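Local coordinates for protein hydroxyethylphosphonate dioxygenase (Streptomyces albus, PDB 6B9R) that probably catalyses the iron-dependent, oxygen-consuming cleavage of 2-hydroxyethylphosphonate to hydroxymethylphosphonate, at residues 108-113 against 124-129; 160-165 against 191-196. All coordinates share one frame; numbering follows the deposited sequence.

Contact 1. Residues 108-113 against 124-129; sequences YYEYRD and PEWISM. With 2HE ((2-hydroxyethyl)phosphonic acid), chain F.
Glu110 OE2 is gripped by two nitrogens of Arg112, whose guanidinium at the same time lies flat on the Trp126 ring of the partner strand. NE binds OE2 at 3.1 Å from above the carboxylate plane, and NH2 reaches the same oxygen at 3.3 Å from the same face; Ser98 OG is a further partner. Trp126 CG stands anti to its backbone N (chi1 175°), a turn that lays the indole beside the Arg112 chain, itself extended from CG to NE. The two planes are only 10° apart, with Arg112 CZ 4.0 Å from the centroid of the six-membered ring, a cation-pi stack. An alanine at Arg112 would probably leave the Glu110 carboxylate without its cationic mate and uncover the indole face where the guanidinium sat. A water joins Glu110 OE1 to Ser128 OG.

Beneath these side chains the backbones pair antiparallel, Arg112 and Trp126 exchanging two hydrogen bonds. Tyr109, Tyr111, Ile127 and Met129 occupy the other face of this hairpin. Ile127 CD1 packs on Tyr111 CD2 at 3.5 Å and also meets carbon CB of the substrate. Tyr111 OH donates a very short hydrogen bond, 2.5 Å, to phosphonate O2, which sits in the plane of the phenol ring at its edge. Further along this face Asp113 OD1 comes within 2.6 Å of Glu125 OE2. Arg99 makes salt bridges to both acids, and Arg30 of the second subunit takes the remaining Asp113 oxygen; a shared proton or these arginines probably ease the approach. The hairpin is thus two-sided: one face carries the stacked arginine and its carboxylate, while the other joins a wall of the substrate pocket to a cluster of acids and arginines.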
# COMPACT_ATOMS: atom_id res chain seq x y z
N TYR A 108 22.14 0.53 -29.97
CA TYR A 108 22.63 1.07 -28.71
C TYR A 108 22.50 0.09 -27.55
O TYR A 108 23.44 -0.05 -26.77
CB TYR A 108 21.88 2.38 -28.38
CG TYR A 108 22.60 3.25 -27.38
CD1 TYR A 108 23.53 4.21 -27.79
CD2 TYR A 108 22.38 3.11 -26.01
CE1 TYR A 108 24.20 5.01 -26.88
CE2 TYR A 108 23.05 3.90 -25.09
CZ TYR A 108 23.96 4.84 -25.53
OH TYR A 108 24.62 5.63 -24.60
N TYR A 109 21.38 -0.62 -27.45
CA TYR A 109 21.16 -1.65 -26.45
C TYR A 109 20.54 -2.87 -27.11
O TYR A 109 19.77 -2.75 -28.07
CB TYR A 109 20.20 -1.21 -25.34
CG TYR A 109 20.63 -0.06 -24.45
CD1 TYR A 109 21.91 0.02 -23.92
CD2 TYR A 109 19.71 0.93 -24.11
CE1 TYR A 109 22.27 1.07 -23.09
CE2 TYR A 109 20.06 1.98 -23.28
CZ TYR A 109 21.34 2.04 -22.77
OH TYR A 109 21.68 3.09 -21.95
N GLU A 110 20.86 -4.05 -26.59
CA GLU A 110 20.02 -5.23 -26.78
C GLU A 110 19.39 -5.60 -25.45
O GLU A 110 20.11 -5.80 -24.46
CB GLU A 110 20.79 -6.44 -27.32
CG GLU A 110 19.86 -7.66 -27.51
CD GLU A 110 20.58 -8.96 -27.87
OE1 GLU A 110 21.82 -8.98 -27.88
OE2 GLU A 110 19.87 -9.96 -28.12
N TYR A 111 18.06 -5.69 -25.43
CA TYR A 111 17.29 -6.04 -24.25
C TYR A 111 16.84 -7.49 -24.31
O TYR A 111 16.46 -7.99 -25.38
CB TYR A 111 16.03 -5.18 -24.11
CG TYR A 111 16.19 -3.69 -24.00
CD1 TYR A 111 16.29 -2.90 -25.14
CD2 TYR A 111 16.20 -3.06 -22.76
CE1 TYR A 111 16.40 -1.52 -25.05
CE2 TYR A 111 16.32 -1.68 -22.66
CZ TYR A 111 16.42 -0.92 -23.81
OH TYR A 111 16.53 0.45 -23.72
N ARG A 112 16.84 -8.16 -23.16
CA ARG A 112 16.28 -9.50 -23.03
C ARG A 112 15.50 -9.58 -21.72
O ARG A 112 16.02 -9.18 -20.67
CB ARG A 112 17.38 -10.58 -23.06
CG ARG A 112 18.08 -10.70 -24.40
CD ARG A 112 19.12 -11.81 -24.41
NE ARG A 112 19.98 -11.73 -25.58
CZ ARG A 112 21.16 -12.34 -25.68
NH1 ARG A 112 21.62 -13.08 -24.68
NH2 ARG A 112 21.88 -12.20 -26.79
N ASP A 113 14.27 -10.08 -21.77
CA ASP A 113 13.53 -10.33 -20.54
C ASP A 113 14.20 -11.42 -19.73
O ASP A 113 14.76 -12.38 -20.27
CB ASP A 113 12.10 -10.79 -20.81
CG ASP A 113 11.28 -9.77 -21.55
OD1 ASP A 113 11.62 -8.57 -21.52
OD2 ASP A 113 10.29 -10.18 -22.17
N PRO A 124 12.74 -6.96 -14.86
CA PRO A 124 14.20 -7.17 -14.88
C PRO A 124 14.71 -7.51 -16.26
O PRO A 124 14.35 -8.55 -16.84
CB PRO A 124 14.38 -8.34 -13.92
CG PRO A 124 13.12 -9.17 -14.14
CD PRO A 124 12.03 -8.20 -14.55
N GLU A 125 15.58 -6.67 -16.81
CA GLU A 125 16.08 -6.85 -18.16
C GLU A 125 17.59 -7.07 -18.12
O GLU A 125 18.30 -6.36 -17.40
CB GLU A 125 15.74 -5.65 -19.06
CG GLU A 125 14.24 -5.35 -19.17
CD GLU A 125 13.53 -6.25 -20.17
OE1 GLU A 125 13.84 -6.16 -21.37
OE2 GLU A 125 12.67 -7.05 -19.74
N TRP A 126 18.04 -8.09 -18.84
CA TRP A 126 19.42 -8.19 -19.27
C TRP A 126 19.61 -7.21 -20.42
O TRP A 126 18.79 -7.17 -21.34
CB TRP A 126 19.69 -9.63 -19.72
CG TRP A 126 21.03 -9.95 -20.31
CD1 TRP A 126 22.08 -10.56 -19.68
CD2 TRP A 126 21.46 -9.72 -21.67
NE1 TRP A 126 23.14 -10.71 -20.56
CE2 TRP A 126 22.78 -10.20 -21.78
CE3 TRP A 126 20.85 -9.14 -22.79
CZ2 TRP A 126 23.51 -10.12 -22.97
CZ3 TRP A 126 21.58 -9.07 -23.98
CH2 TRP A 126 22.89 -9.56 -24.06
N ILE A 127 20.66 -6.39 -20.36
CA ILE A 127 20.86 -5.37 -21.39
C ILE A 127 22.34 -5.27 -21.72
O ILE A 127 23.15 -4.95 -20.85
CB ILE A 127 20.32 -3.98 -20.98
CG1 ILE A 127 18.87 -4.08 -20.48
CG2 ILE A 127 20.43 -3.02 -22.16
CD1 ILE A 127 18.31 -2.80 -19.92
N SER A 128 22.70 -5.54 -22.97
CA SER A 128 24.09 -5.40 -23.39
C SER A 128 24.33 -4.00 -23.92
O SER A 128 23.52 -3.45 -24.66
CB SER A 128 24.46 -6.44 -24.45
OG SER A 128 23.79 -6.16 -25.66
N MET A 129 25.48 -3.43 -23.55
CA MET A 129 25.87 -2.13 -24.07
C MET A 129 26.45 -2.32 -25.47
O MET A 129 27.47 -3.00 -25.64
CB MET A 129 26.89 -1.48 -23.15
CG MET A 129 26.28 -0.81 -21.92
SD MET A 129 25.59 -1.98 -20.72
CE MET A 129 23.83 -1.81 -21.03
O3 2HE F . 16.38 2.46 -19.11
P 2HE F . 17.07 2.29 -20.42
O1 2HE F . 17.29 3.72 -21.13
O2 2HE F . 16.23 1.33 -21.41
CA 2HE F . 18.67 1.54 -20.03
CB 2HE F . 18.42 0.52 -18.92
O4 2HE F . 18.28 1.17 -17.64
O HOH W 1 24.23 -8.38 -27.58

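Contact 2. Residues 160-165 against 191-196; sequences PVNYYF and SFTARS. With 2HE ((2-hydroxyethyl)phosphonic acid), chain F.
The Arg195 guanidinium has Pro160 over one face, CB lying 3.3 Å above the plane toward the rim, while Asn162 OD1 and Val161 O meet its edge. NH2 binds Asn162 OD1 at 2.9 Å, nearly in the guanidinium plane, and makes a weak bond to Val161 O; NH1 goes to Met176 O. At the edge of the Tyr164 ring lie Ser191 O and Thr193 OG1, the latter sharing a 2.8 Å hydrogen bond with Tyr164 OH. On the other side of the strand pair Phe192 runs alongside Tyr163. The rings are oblique, planes 36° apart, and Phe192 CE2 comes to 3.2 Å from Tyr163 CD1. Phe192 is a residue of the substrate pocket: Val161 CG1 lies at one edge of its ring and substrate O4 at another, 3.4 Å from Phe192 CE1, and the side chain of Phe192 is about 5 Å from the bound iron. Strand 161-167 is the middle of a three-stranded antiparallel sheet, with 170-175 on its far side. Phe192 reaches from strand 190-194 to Met129 of strand 123-129 and to Gln153, Thr155 and Phe157 of strand 152-158.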
# COMPACT_ATOMS: atom_id res chain seq x y z
N PRO A 160 33.37 -3.83 -18.48
CA PRO A 160 33.73 -2.39 -18.42
C PRO A 160 32.61 -1.48 -18.92
O PRO A 160 32.67 -0.90 -20.01
CB PRO A 160 34.99 -2.32 -19.29
CG PRO A 160 34.76 -3.40 -20.32
CD PRO A 160 34.06 -4.52 -19.59
N VAL A 161 31.56 -1.36 -18.11
CA VAL A 161 30.39 -0.54 -18.42
C VAL A 161 30.57 0.84 -17.79
O VAL A 161 30.96 0.95 -16.62
CB VAL A 161 29.11 -1.21 -17.91
CG1 VAL A 161 27.92 -0.27 -18.08
CG2 VAL A 161 28.87 -2.54 -18.64
N ASN A 162 30.28 1.89 -18.56
CA ASN A 162 30.20 3.24 -18.02
C ASN A 162 28.75 3.55 -17.66
O ASN A 162 27.85 3.30 -18.46
CB ASN A 162 30.72 4.28 -19.02
CG ASN A 162 32.22 4.43 -18.96
OD1 ASN A 162 32.89 3.80 -18.14
ND2 ASN A 162 32.76 5.28 -19.84
N TYR A 163 28.55 4.11 -16.47
CA TYR A 163 27.24 4.51 -15.96
C TYR A 163 27.13 6.03 -16.01
O TYR A 163 27.97 6.74 -15.44
CB TYR A 163 27.03 4.01 -14.54
CG TYR A 163 25.67 4.37 -13.97
CD1 TYR A 163 24.51 4.02 -14.64
CD2 TYR A 163 25.55 5.05 -12.76
CE1 TYR A 163 23.27 4.34 -14.14
CE2 TYR A 163 24.29 5.39 -12.26
CZ TYR A 163 23.17 5.02 -12.94
OH TYR A 163 21.93 5.34 -12.45
N TYR A 164 26.11 6.53 -16.70
CA TYR A 164 25.86 7.96 -16.82
C TYR A 164 24.57 8.30 -16.11
O TYR A 164 23.58 7.56 -16.21
CB TYR A 164 25.76 8.37 -18.30
CG TYR A 164 26.96 7.96 -19.12
CD1 TYR A 164 27.08 6.67 -19.61
CD2 TYR A 164 27.97 8.87 -19.40
CE1 TYR A 164 28.18 6.29 -20.35
CE2 TYR A 164 29.07 8.51 -20.15
CZ TYR A 164 29.17 7.22 -20.62
OH TYR A 164 30.26 6.85 -21.36
N PHE A 165 24.56 9.41 -15.37
CA PHE A 165 23.37 9.75 -14.62
C PHE A 165 23.25 11.26 -14.45
O PHE A 165 24.26 11.97 -14.39
CB PHE A 165 23.35 9.04 -13.25
CG PHE A 165 24.58 9.25 -12.42
CD1 PHE A 165 25.71 8.48 -12.63
CD2 PHE A 165 24.59 10.18 -11.39
CE1 PHE A 165 26.84 8.65 -11.84
CE2 PHE A 165 25.70 10.34 -10.59
CZ PHE A 165 26.84 9.58 -10.82
N SER A 191 22.19 6.49 -18.63
CA SER A 191 22.64 5.79 -19.83
C SER A 191 23.78 4.85 -19.47
O SER A 191 24.36 4.93 -18.38
CB SER A 191 23.07 6.76 -20.93
OG SER A 191 23.23 6.09 -22.17
N PHE A 192 24.10 3.95 -20.41
CA PHE A 192 25.20 3.01 -20.26
C PHE A 192 25.93 2.85 -21.58
O PHE A 192 25.30 2.78 -22.64
CB PHE A 192 24.73 1.61 -19.83
CG PHE A 192 23.84 1.61 -18.63
CD1 PHE A 192 22.47 1.77 -18.77
CD2 PHE A 192 24.37 1.42 -17.36
CE1 PHE A 192 21.62 1.74 -17.67
CE2 PHE A 192 23.53 1.39 -16.24
CZ PHE A 192 22.15 1.56 -16.40
N THR A 193 27.27 2.80 -21.52
CA THR A 193 28.11 2.49 -22.67
C THR A 193 29.16 1.46 -22.25
O THR A 193 29.33 1.16 -21.07
CB THR A 193 28.82 3.75 -23.20
OG1 THR A 193 29.70 4.25 -22.19
CG2 THR A 193 27.82 4.84 -23.58
N ALA A 194 29.88 0.93 -23.24
CA ALA A 194 31.00 0.03 -23.00
C ALA A 194 32.30 0.78 -23.22
O ALA A 194 32.44 1.51 -24.22
CB ALA A 194 30.95 -1.20 -23.91
N ARG A 195 33.26 0.60 -22.31
CA ARG A 195 34.59 1.19 -22.49
C ARG A 195 35.44 0.41 -23.48
O ARG A 195 36.51 0.89 -23.87
CB ARG A 195 35.33 1.27 -21.15
CG ARG A 195 34.79 2.33 -20.22
CD ARG A 195 35.72 2.61 -19.05
NE ARG A 195 36.04 1.42 -18.27
CZ ARG A 195 35.21 0.84 -17.41
NH1 ARG A 195 35.60 -0.24 -16.74
NH2 ARG A 195 33.98 1.32 -17.23
N SER A 196 35.01 -0.78 -23.88
CA SER A 196 35.80 -1.61 -24.77
C SER A 196 34.88 -2.44 -25.64
O SER A 196 33.78 -2.81 -25.22
CB SER A 196 36.76 -2.52 -23.99
OG SER A 196 37.32 -3.51 -24.83
O3 2HE F . 16.38 2.46 -19.11
P 2HE F . 17.07 2.29 -20.42
O1 2HE F . 17.29 3.72 -21.13
O2 2HE F . 16.23 1.33 -21.41
CA 2HE F . 18.67 1.54 -20.03
CB 2HE F . 18.42 0.52 -18.92
O4 2HE F . 18.28 1.17 -17.64

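Going from the N terminus, contact 1 closes first, joining strands 106-113 and 123-129 as a hairpin, with ten residues between segments 108-113 and 124-129. Contact 2 opens only later and closes a 25-residue loop that carries strands 170-175 and 181-184 and ends at the iron ligand His190. The two therefore follow in series, neither nested nor crossing; the other iron ligands, His149 and Gln153, lie between them in sequence. Contact 1 belongs to a seven-stranded sheet and contact 2 to a three-stranded one. Tyr108 OH and Ser191 OG, 2.8 Å apart, and Tyr109 OH and Phe192 N probably hydrogen-bond, tying these sheets together beside the substrate that both contacts touch.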